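Local coordinates for protein pectate lyase 47 (Bacillus sp. TS-47, PDB 1VBL) that cleaves pectate by eliminative scission as a thermostable, calcium-binding lyase of polysaccharide lyase family 1, probably outside the cell, at residues 96-101 against 219-224; 120-125 against 169-174; 215-220 against 225-230. All blocks are in the same frame, centred on the assembly; numbering follows the deposited sequence.

In the fold
All three contacts lie on one side of the chain's centre, in the loops and helices that decorate the right-handed parallel beta-helix of this lyase family. Along the chain, contact 2 falls within the long excursion that contact 1 closes, and contact 3 follows it. Contacts 1 and 3 share Thr219 and Tyr220, using the hairpin of strands 219-220 and 223-224 from its turn and from its base; their centres are 13 Å apart. Contacts 2 and 3 touch directly, through Asp170 N and Gln227 O among others, with centres 14 Å apart. The series thus runs from a peripheral helix pair inward to the calcium site.

Contact 1: 96-101 against 219-224; sequences EYDPAT and TYFGRP
With CG anti to its carbonyl carbon (chi1 -67°), Phe221 sends its ring out from the hairpin turn to the junction of helices 90-97 and 99-102, where Asp98, its own CG anti to the backbone N (chi1 -170°), lays its side chain alongside. The main meeting is of C-H groups with a ring face. Asp98 CA stands 3.6 Å from the centroid of the Phe221 ring, and Pro99 CD sits over the same face at 3.8 Å from that centroid, each displaced toward the rim: two CH-pi contacts on one aromatic face. Asp98 CB comes within 3.6 Å of Phe221 CE2, while the carboxylate plane is turned 41° from the ring. The carbonyl group of Tyr97 comes obliquely against the far end of the ring, Tyr97 C being 3.6 Å from Phe221 CZ; Tyr97 CB is a looser apolar neighbour, 4.4 Å from Phe221 CE1.

No hydrogen bond crosses here. Asp98 OD1 accepts from Ala100 N at 2.8 Å, so the carboxylate caps the start of helix 99-102 while the CA-H of Asp98 faces the Phe221 ring. Tyr97 OH turns elsewhere, to Glu108 O. Beyond the two segments, Trp175 meets the Phe221 ring edge-to-face and Leu94 also touches it. The pattern combines a helix N-cap with a beta-hairpin of two-residue loop, whose type I' turn from Tyr220 to Arg223 presents Phe221 to the helical junction.

Contact 2: 120-125 against 169-174; sequences KKQKDR and LDYFPE
Gln122 reaches from helix 110-126 to Tyr171 and does nearly all the work of this contact. Its CG is anti to the backbone N (chi1 174°) and the chain runs on extended, carrying the amide to the loop between strands 164-166 and 174-176. There OE1 accepts from Tyr171 N at 3.0 Å, with an N-H...O angle of 162° and the donor in the carbonyl plane on a lone pair. The other end of the amide lies over one face of the Tyr171 ring, NE2 being 3.1 Å from Tyr171 CD2, with the two planes 31° apart. Backbone bond and ring should together limit the rotation of the amide.

A water extends the grip: it donates to Gln122 OE1 at 2.7 Å and to Asp170 OD1 at 2.8 Å, bridging helix and loop beside the Phe172 ring edge. OE1 therefore accepts twice. Asp170 OD1 also takes Phe172 N at 2.9 Å, which holds the loop bend, and its OD2 is bound by Glu188 N. Tyr171 OH continues to Asn70.

In contrast to this buried centre, the far side of the helix is solvent-exposed, and there Lys120 NZ and Asp124 OD2 form a salt bridge at 3.3 Å that holds only a weak hydrogen bond. The loop carries an Asx turn at Asp170, whose side chain is about 7 Å from that of the calcium ligand Asp229 and about 10 Å from the ion itself; the contact thus joins a peripheral helix to a loop near the metal site of a parallel beta-helix lyase.

Contact 3: 215-220 against 225-230; sequences RSLGTY and FQQHDG. With CA (calcium ion), chain B.
Running 137° apart in direction, the backbones of Leu217 to Tyr220 and Phe225 to His228 have their nearest CA atoms at Thr219 and Phe225, and Phe225 N donates to Gly218 O at 3.1 Å. Gly218 adopts a positive phi, a conformation that leaves no room for a side chain beside the carbonyl oxygen of Leu217.

On the hairpin side, Tyr220 turns its ring edge to the face of Phe225 in a T-shaped stack, centroids 4.8 Å apart and planes at 74°. Tyr220 CD1 does the touching, lying over the Phe225 ring but displaced toward its rim. Trp185 meets Phe225 edge-to-face as well, and Phe90 does the same to Tyr220, so the pair belongs to a wider aromatic cluster.

Leu217 fills the other end. Its CD1 branch rests 3.4 Å from Phe225 O and also reaches the His228 ring, whereas CD2 approaches Gln227 OE1. With CG anti to the carbonyl carbon (chi1 -69°) and the chain extended beyond it, Gln227 brings OE1 to a water that donates to it at 3.0 Å and to Leu217 O at 2.7 Å, linking the segments a second time. Gln227 NE2 donates to Asp170 O, and His228 ND1 is hydrogen-bonded to Asp214.

Immediately after this packed region the chain reaches the metal: Asp229 OD2 binds the calcium ion at 2.6 Å, alongside three waters, with Asp190 and Asp233 completing the protein ligands. Such a cluster of aspartates at the surface of the parallel beta-helix is the calcium site of pectate lyases of this family.

Contact 1: 96-101 against 219-224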
loop_
_atom_site.group_PDB
_atom_site.type_symbol
_atom_site.label_atom_id
_atom_site.label_comp_id
_atom_site.label_asym_id
_atom_site.label_seq_id
_atom_site.Cartn_x
_atom_site.Cartn_y
_atom_site.Cartn_z
ATOM N N GLU A 96 -3.817 -27.065 -17.331
ATOM C CA GLU A 96 -2.402 -27.158 -17.662
ATOM C C GLU A 96 -1.434 -27.026 -16.487
ATOM O O GLU A 96 -0.470 -27.787 -16.387
ATOM C CB GLU A 96 -2.050 -26.095 -18.708
ATOM C CG GLU A 96 -0.601 -26.119 -19.189
ATOM C CD GLU A 96 -0.315 -27.263 -20.148
ATOM O OE1 GLU A 96 0.848 -27.406 -20.587
ATOM O OE2 GLU A 96 -1.255 -28.017 -20.469
ATOM N N TYR A 97 -1.699 -26.081 -15.592
ATOM C CA TYR A 97 -0.782 -25.828 -14.488
ATOM C C TYR A 97 -1.157 -26.272 -13.078
ATOM O O TYR A 97 -0.444 -25.953 -12.124
ATOM C CB TYR A 97 -0.430 -24.339 -14.487
ATOM C CG TYR A 97 0.147 -23.889 -15.810
ATOM C CD1 TYR A 97 1.384 -24.365 -16.249
ATOM C CD2 TYR A 97 -0.558 -23.017 -16.643
ATOM C CE1 TYR A 97 1.906 -23.987 -17.485
ATOM C CE2 TYR A 97 -0.044 -22.631 -17.882
ATOM C CZ TYR A 97 1.188 -23.119 -18.296
ATOM O OH TYR A 97 1.712 -22.736 -19.512
ATOM N N ASP A 98 -2.257 -27.003 -12.939
ATOM C CA ASP A 98 -2.673 -27.493 -11.630
ATOM C C ASP A 98 -1.473 -28.203 -10.995
ATOM O O ASP A 98 -0.807 -29.008 -11.647
ATOM C CB ASP A 98 -3.828 -28.486 -11.784
ATOM C CG ASP A 98 -4.474 -28.844 -10.457
ATOM O OD1 ASP A 98 -3.741 -29.119 -9.484
ATOM O OD2 ASP A 98 -5.719 -28.854 -10.390
ATOM N N PRO A 99 -1.178 -27.909 -9.717
ATOM C CA PRO A 99 -0.043 -28.541 -9.029
ATOM C C PRO A 99 -0.133 -30.060 -9.101
ATOM O O PRO A 99 0.883 -30.760 -9.116
ATOM C CB PRO A 99 -0.185 -28.043 -7.591
ATOM C CG PRO A 99 -0.869 -26.730 -7.747
ATOM C CD PRO A 99 -1.901 -26.999 -8.812
ATOM N N ALA A 100 -1.363 -30.559 -9.146
ATOM C CA ALA A 100 -1.613 -31.994 -9.197
ATOM C C ALA A 100 -1.137 -32.648 -10.489
ATOM O O ALA A 100 -1.053 -33.871 -10.568
ATOM C CB ALA A 100 -3.097 -32.270 -8.992
ATOM N N THR A 101 -0.829 -31.854 -11.508
ATOM C CA THR A 101 -0.361 -32.441 -12.757
ATOM C C THR A 101 0.873 -31.747 -13.310
ATOM O O THR A 101 1.671 -32.356 -14.024
ATOM C CB THR A 101 -1.470 -32.453 -13.830
ATOM O OG1 THR A 101 -0.989 -33.140 -14.993
ATOM C CG2 THR A 101 -1.875 -31.039 -14.212
ATOM N N THR A 219 -11.449 -20.011 -4.944
ATOM C CA THR A 219 -10.238 -20.785 -4.736
ATOM C C THR A 219 -9.943 -21.651 -5.956
ATOM O O THR A 219 -10.855 -22.199 -6.576
ATOM C CB THR A 219 -10.385 -21.700 -3.500
ATOM O OG1 THR A 219 -10.566 -20.894 -2.329
ATOM C CG2 THR A 219 -9.152 -22.573 -3.324
ATOM N N TYR A 220 -8.664 -21.747 -6.301
ATOM C CA TYR A 220 -8.217 -22.563 -7.423
ATOM C C TYR A 220 -6.908 -23.221 -7.022
ATOM O O TYR A 220 -6.074 -22.603 -6.357
ATOM C CB TYR A 220 -8.009 -21.714 -8.681
ATOM C CG TYR A 220 -9.288 -21.121 -9.225
ATOM C CD1 TYR A 220 -9.631 -19.795 -8.964
ATOM C CD2 TYR A 220 -10.175 -21.899 -9.971
ATOM C CE1 TYR A 220 -10.828 -19.258 -9.433
ATOM C CE2 TYR A 220 -11.373 -21.374 -10.443
ATOM C CZ TYR A 220 -11.693 -20.053 -10.171
ATOM O OH TYR A 220 -12.874 -19.526 -10.640
ATOM N N PHE A 221 -6.730 -24.477 -7.423
ATOM C CA PHE A 221 -5.522 -25.216 -7.080
ATOM C C PHE A 221 -5.444 -25.355 -5.565
ATOM O O PHE A 221 -4.367 -25.548 -5.003
ATOM C CB PHE A 221 -4.277 -24.486 -7.589
ATOM C CG PHE A 221 -4.167 -24.426 -9.088
ATOM C CD1 PHE A 221 -3.163 -23.675 -9.687
ATOM C CD2 PHE A 221 -5.051 -25.132 -9.902
ATOM C CE1 PHE A 221 -3.036 -23.621 -11.073
ATOM C CE2 PHE A 221 -4.936 -25.087 -11.289
ATOM C CZ PHE A 221 -3.925 -24.330 -11.876
ATOM N N GLY A 222 -6.594 -25.247 -4.907
ATOM C CA GLY A 222 -6.629 -25.365 -3.461
ATOM C C GLY A 222 -6.010 -24.179 -2.743
ATOM O O GLY A 222 -5.677 -24.274 -1.562
ATOM N N ARG A 223 -5.848 -23.066 -3.457
ATOM C CA ARG A 223 -5.272 -21.855 -2.881
ATOM C C ARG A 223 -6.195 -20.665 -3.141
ATOM O O ARG A 223 -6.881 -20.611 -4.162
ATOM C CB ARG A 223 -3.897 -21.562 -3.496
ATOM C CG ARG A 223 -2.905 -22.716 -3.449
ATOM C CD ARG A 223 -2.720 -23.228 -2.035
ATOM N NE ARG A 223 -2.289 -22.175 -1.124
ATOM C CZ ARG A 223 -2.736 -22.048 0.121
ATOM N NH1 ARG A 223 -3.627 -22.909 0.596
ATOM N NH2 ARG A 223 -2.295 -21.062 0.891
ATOM N N PRO A 224 -6.233 -19.697 -2.214
ATOM C CA PRO A 224 -7.100 -18.537 -2.436
ATOM C C PRO A 224 -6.690 -17.808 -3.714
ATOM O O PRO A 224 -5.504 -17.598 -3.967
ATOM C CB PRO A 224 -6.890 -17.696 -1.174
ATOM C CG PRO A 224 -5.507 -18.081 -0.728
ATOM C CD PRO A 224 -5.489 -19.571 -0.950
#

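Contact 2: 120-125 against 169-174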
loop_
_atom_site.group_PDB
_atom_site.type_symbol
_atom_site.label_atom_id
_atom_site.label_comp_id
_atom_site.label_asym_id
_atom_site.label_seq_id
_atom_site.Cartn_x
_atom_site.Cartn_y
_atom_site.Cartn_z
ATOM N N LYS A 120 -0.552 -7.833 -19.347
ATOM C CA LYS A 120 0.055 -6.592 -19.814
ATOM C C LYS A 120 -0.990 -5.625 -20.360
ATOM O O LYS A 120 -0.893 -4.414 -20.155
ATOM C CB LYS A 120 1.100 -6.868 -20.898
ATOM C CG LYS A 120 1.723 -5.598 -21.451
ATOM C CD LYS A 120 2.700 -5.884 -22.576
ATOM C CE LYS A 120 3.213 -4.586 -23.187
ATOM N NZ LYS A 120 3.798 -3.688 -22.150
ATOM N N LYS A 121 -1.990 -6.154 -21.058
ATOM C CA LYS A 121 -3.030 -5.299 -21.614
ATOM C C LYS A 121 -3.825 -4.618 -20.500
ATOM O O LYS A 121 -4.178 -3.442 -20.605
ATOM C CB LYS A 121 -3.976 -6.104 -22.517
ATOM C CG LYS A 121 -4.951 -5.223 -23.289
ATOM C CD LYS A 121 -5.761 -6.007 -24.318
ATOM C CE LYS A 121 -6.794 -5.109 -24.981
ATOM N NZ LYS A 121 -7.624 -5.824 -25.994
ATOM N N GLN A 122 -4.107 -5.345 -19.427
ATOM C CA GLN A 122 -4.850 -4.732 -18.332
ATOM C C GLN A 122 -3.952 -3.736 -17.604
ATOM O O GLN A 122 -4.382 -2.634 -17.261
ATOM C CB GLN A 122 -5.367 -5.789 -17.353
ATOM C CG GLN A 122 -6.028 -5.182 -16.116
ATOM C CD GLN A 122 -6.845 -6.184 -15.321
ATOM O OE1 GLN A 122 -6.433 -7.326 -15.128
ATOM N NE2 GLN A 122 -8.009 -5.751 -14.842
ATOM N N LYS A 123 -2.701 -4.123 -17.385
ATOM C CA LYS A 123 -1.742 -3.262 -16.702
ATOM C C LYS A 123 -1.591 -1.921 -17.419
ATOM O O LYS A 123 -1.697 -0.859 -16.800
ATOM C CB LYS A 123 -0.380 -3.963 -16.614
ATOM C CG LYS A 123 0.695 -3.189 -15.861
ATOM C CD LYS A 123 1.642 -2.462 -16.797
ATOM C CE LYS A 123 2.368 -3.439 -17.721
ATOM N NZ LYS A 123 2.989 -4.572 -16.968
ATOM N N ASP A 124 -1.347 -1.973 -18.725
ATOM C CA ASP A 124 -1.177 -0.756 -19.507
ATOM C C ASP A 124 -2.402 0.157 -19.478
ATOM O O ASP A 124 -2.291 1.349 -19.754
ATOM C CB ASP A 124 -0.822 -1.093 -20.963
ATOM C CG ASP A 124 0.578 -1.669 -21.107
ATOM O OD1 ASP A 124 1.395 -1.514 -20.174
ATOM O OD2 ASP A 124 0.868 -2.269 -22.164
ATOM N N ARG A 125 -3.567 -0.390 -19.142
ATOM C CA ARG A 125 -4.783 0.420 -19.102
ATOM C C ARG A 125 -5.212 0.929 -17.727
ATOM O O ARG A 125 -5.643 2.078 -17.605
ATOM C CB ARG A 125 -5.961 -0.342 -19.724
ATOM C CG ARG A 125 -7.314 0.367 -19.573
ATOM C CD ARG A 125 -8.361 -0.200 -20.534
ATOM N NE ARG A 125 -8.015 0.083 -21.926
ATOM C CZ ARG A 125 -8.296 1.219 -22.558
ATOM N NH1 ARG A 125 -8.945 2.195 -21.936
ATOM N NH2 ARG A 125 -7.904 1.389 -23.813
ATOM N N LEU A 169 -8.350 -5.214 -9.127
ATOM C CA LEU A 169 -8.402 -6.657 -9.291
ATOM C C LEU A 169 -7.564 -7.042 -10.505
ATOM O O LEU A 169 -7.725 -6.466 -11.583
ATOM C CB LEU A 169 -9.852 -7.096 -9.509
ATOM C CG LEU A 169 -10.496 -8.142 -8.595
ATOM C CD1 LEU A 169 -10.270 -7.800 -7.138
ATOM C CD2 LEU A 169 -11.982 -8.204 -8.904
ATOM N N ASP A 170 -6.661 -7.999 -10.321
ATOM C CA ASP A 170 -5.813 -8.490 -11.404
ATOM C C ASP A 170 -6.587 -9.666 -12.008
ATOM O O ASP A 170 -6.739 -10.702 -11.362
ATOM C CB ASP A 170 -4.476 -8.988 -10.842
ATOM C CG ASP A 170 -3.473 -9.338 -11.931
ATOM O OD1 ASP A 170 -3.897 -9.774 -13.024
ATOM O OD2 ASP A 170 -2.256 -9.190 -11.686
ATOM N N TYR A 171 -7.076 -9.505 -13.234
ATOM C CA TYR A 171 -7.853 -10.562 -13.890
ATOM C C TYR A 171 -7.029 -11.764 -14.332
ATOM O O TYR A 171 -7.583 -12.822 -14.658
ATOM C CB TYR A 171 -8.585 -10.016 -15.119
ATOM C CG TYR A 171 -9.659 -8.989 -14.837
ATOM C CD1 TYR A 171 -10.428 -9.048 -13.675
ATOM C CD2 TYR A 171 -9.953 -7.997 -15.768
ATOM C CE1 TYR A 171 -11.468 -8.144 -13.453
ATOM C CE2 TYR A 171 -10.991 -7.092 -15.558
ATOM C CZ TYR A 171 -11.744 -7.172 -14.401
ATOM O OH TYR A 171 -12.777 -6.290 -14.200
ATOM N N PHE A 172 -5.711 -11.609 -14.350
ATOM C CA PHE A 172 -4.843 -12.693 -14.787
ATOM C C PHE A 172 -3.683 -12.921 -13.831
ATOM O O PHE A 172 -2.522 -12.750 -14.195
ATOM C CB PHE A 172 -4.334 -12.386 -16.194
ATOM C CG PHE A 172 -5.434 -12.054 -17.160
ATOM C CD1 PHE A 172 -6.222 -13.062 -17.709
ATOM C CD2 PHE A 172 -5.734 -10.729 -17.457
ATOM C CE1 PHE A 172 -7.299 -12.755 -18.539
ATOM C CE2 PHE A 172 -6.811 -10.411 -18.285
ATOM C CZ PHE A 172 -7.595 -11.427 -18.825
ATOM N N PRO A 173 -3.991 -13.318 -12.587
ATOM C CA PRO A 173 -2.974 -13.575 -11.567
ATOM C C PRO A 173 -2.025 -14.666 -12.033
ATOM O O PRO A 173 -2.421 -15.584 -12.751
ATOM C CB PRO A 173 -3.789 -14.039 -10.362
ATOM C CG PRO A 173 -5.129 -13.424 -10.579
ATOM C CD PRO A 173 -5.336 -13.603 -12.060
ATOM N N GLU A 174 -0.775 -14.560 -11.610
ATOM C CA GLU A 174 0.241 -15.537 -11.950
ATOM C C GLU A 174 0.228 -16.658 -10.915
ATOM O O GLU A 174 0.124 -16.403 -9.716
ATOM C CB GLU A 174 1.610 -14.858 -11.954
ATOM C CG GLU A 174 2.792 -15.801 -11.913
ATOM C CD GLU A 174 4.075 -15.081 -11.546
ATOM O OE1 GLU A 174 4.526 -14.222 -12.332
ATOM O OE2 GLU A 174 4.629 -15.365 -10.463
HETATM O O HOH W 1 -3.890 -8.309 -15.388
#

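Contact 3: 215-220 against 225-230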
loop_
_atom_site.group_PDB
_atom_site.type_symbol
_atom_site.label_atom_id
_atom_site.label_comp_id
_atom_site.label_asym_id
_atom_site.label_seq_id
_atom_site.Cartn_x
_atom_site.Cartn_y
_atom_site.Cartn_z
ATOM N N ARG A 215 -12.497 -13.078 -0.054
ATOM C CA ARG A 215 -13.419 -14.161 0.270
ATOM C C ARG A 215 -14.388 -14.464 -0.867
ATOM O O ARG A 215 -14.875 -15.587 -0.998
ATOM C CB ARG A 215 -14.202 -13.794 1.534
ATOM C CG ARG A 215 -13.307 -13.377 2.696
ATOM C CD ARG A 215 -12.483 -12.119 2.366
ATOM N NE ARG A 215 -11.193 -12.110 3.053
ATOM C CZ ARG A 215 -10.292 -13.086 2.967
ATOM N NH1 ARG A 215 -10.533 -14.158 2.223
ATOM N NH2 ARG A 215 -9.148 -12.993 3.624
ATOM N N SER A 216 -14.659 -13.460 -1.691
ATOM C CA SER A 216 -15.579 -13.613 -2.808
ATOM C C SER A 216 -14.873 -13.979 -4.110
ATOM O O SER A 216 -15.529 -14.215 -5.125
ATOM C CB SER A 216 -16.353 -12.314 -3.020
ATOM O OG SER A 216 -15.489 -11.284 -3.476
ATOM N N LEU A 217 -13.544 -14.027 -4.079
ATOM C CA LEU A 217 -12.760 -14.334 -5.271
ATOM C C LEU A 217 -12.646 -15.824 -5.584
ATOM O O LEU A 217 -12.268 -16.204 -6.692
ATOM C CB LEU A 217 -11.360 -13.720 -5.151
ATOM C CG LEU A 217 -11.331 -12.214 -4.864
ATOM C CD1 LEU A 217 -9.888 -11.716 -4.861
ATOM C CD2 LEU A 217 -12.155 -11.475 -5.913
ATOM N N GLY A 218 -12.958 -16.666 -4.606
ATOM C CA GLY A 218 -12.895 -18.097 -4.835
ATOM C C GLY A 218 -11.556 -18.747 -4.554
ATOM O O GLY A 218 -10.639 -18.132 -4.005
ATOM N N THR A 219 -11.449 -20.011 -4.944
ATOM C CA THR A 219 -10.238 -20.785 -4.736
ATOM C C THR A 219 -9.943 -21.651 -5.956
ATOM O O THR A 219 -10.855 -22.199 -6.576
ATOM C CB THR A 219 -10.385 -21.700 -3.500
ATOM O OG1 THR A 219 -10.566 -20.894 -2.329
ATOM C CG2 THR A 219 -9.152 -22.573 -3.324
ATOM N N TYR A 220 -8.664 -21.747 -6.301
ATOM C CA TYR A 220 -8.217 -22.563 -7.423
ATOM C C TYR A 220 -6.908 -23.221 -7.022
ATOM O O TYR A 220 -6.074 -22.603 -6.357
ATOM C CB TYR A 220 -8.009 -21.714 -8.681
ATOM C CG TYR A 220 -9.288 -21.121 -9.225
ATOM C CD1 TYR A 220 -9.631 -19.795 -8.964
ATOM C CD2 TYR A 220 -10.175 -21.899 -9.971
ATOM C CE1 TYR A 220 -10.828 -19.258 -9.433
ATOM C CE2 TYR A 220 -11.373 -21.374 -10.443
ATOM C CZ TYR A 220 -11.693 -20.053 -10.171
ATOM O OH TYR A 220 -12.874 -19.526 -10.640
ATOM N N PHE A 225 -7.678 -17.441 -4.524
ATOM C CA PHE A 225 -7.424 -16.753 -5.783
ATOM C C PHE A 225 -7.135 -15.283 -5.487
ATOM O O PHE A 225 -8.020 -14.429 -5.571
ATOM C CB PHE A 225 -8.641 -16.896 -6.699
ATOM C CG PHE A 225 -8.346 -16.637 -8.144
ATOM C CD1 PHE A 225 -7.272 -17.265 -8.774
ATOM C CD2 PHE A 225 -9.151 -15.782 -8.888
ATOM C CE1 PHE A 225 -7.004 -17.042 -10.125
ATOM C CE2 PHE A 225 -8.891 -15.553 -10.236
ATOM C CZ PHE A 225 -7.815 -16.187 -10.854
ATOM N N GLN A 226 -5.882 -15.008 -5.139
ATOM C CA GLN A 226 -5.435 -13.665 -4.789
ATOM C C GLN A 226 -5.292 -12.725 -5.983
ATOM O O GLN A 226 -4.243 -12.659 -6.627
ATOM C CB GLN A 226 -4.119 -13.768 -4.005
ATOM C CG GLN A 226 -4.283 -14.578 -2.723
ATOM C CD GLN A 226 -2.992 -14.802 -1.956
ATOM O OE1 GLN A 226 -3.010 -15.360 -0.858
ATOM N NE2 GLN A 226 -1.868 -14.378 -2.526
ATOM N N GLN A 227 -6.365 -11.995 -6.263
ATOM C CA GLN A 227 -6.392 -11.052 -7.371
ATOM C C GLN A 227 -5.971 -9.647 -6.950
ATOM O O GLN A 227 -5.887 -8.738 -7.780
ATOM C CB GLN A 227 -7.790 -11.020 -7.986
ATOM C CG GLN A 227 -8.155 -12.305 -8.717
ATOM C CD GLN A 227 -9.504 -12.212 -9.398
ATOM O OE1 GLN A 227 -10.545 -12.438 -8.780
ATOM N NE2 GLN A 227 -9.491 -11.859 -10.675
ATOM N N HIS A 228 -5.721 -9.468 -5.656
ATOM C CA HIS A 228 -5.280 -8.176 -5.139
ATOM C C HIS A 228 -3.800 -8.266 -4.820
ATOM O O HIS A 228 -3.249 -9.359 -4.691
ATOM C CB HIS A 228 -5.985 -7.814 -3.825
ATOM C CG HIS A 228 -7.460 -7.615 -3.950
ATOM N ND1 HIS A 228 -8.375 -8.485 -3.400
ATOM C CD2 HIS A 228 -8.179 -6.625 -4.529
ATOM C CE1 HIS A 228 -9.597 -8.038 -3.635
ATOM N NE2 HIS A 228 -9.506 -6.913 -4.317
ATOM N N ASP A 229 -3.152 -7.118 -4.705
ATOM C CA ASP A 229 -1.765 -7.116 -4.299
ATOM C C ASP A 229 -1.661 -6.084 -3.185
ATOM O O ASP A 229 -2.402 -6.166 -2.208
ATOM C CB ASP A 229 -0.817 -6.798 -5.451
ATOM C CG ASP A 229 0.612 -7.227 -5.142
ATOM O OD1 ASP A 229 0.799 -8.308 -4.542
ATOM O OD2 ASP A 229 1.550 -6.500 -5.497
ATOM N N GLY A 230 -0.779 -5.102 -3.321
ATOM C CA GLY A 230 -0.647 -4.124 -2.254
ATOM C C GLY A 230 -1.637 -2.973 -2.273
ATOM O O GLY A 230 -2.242 -2.660 -3.300
HETATM CA CA CA B . 3.010 -4.372 -5.335
HETATM O O HOH W 2 -12.574 -14.704 -8.958
HETATM O O HOH W 3 2.509 -5.057 -7.571
HETATM O O HOH W 4 5.198 -2.977 -5.677
HETATM O O HOH W 5 4.520 -6.349 -4.971
#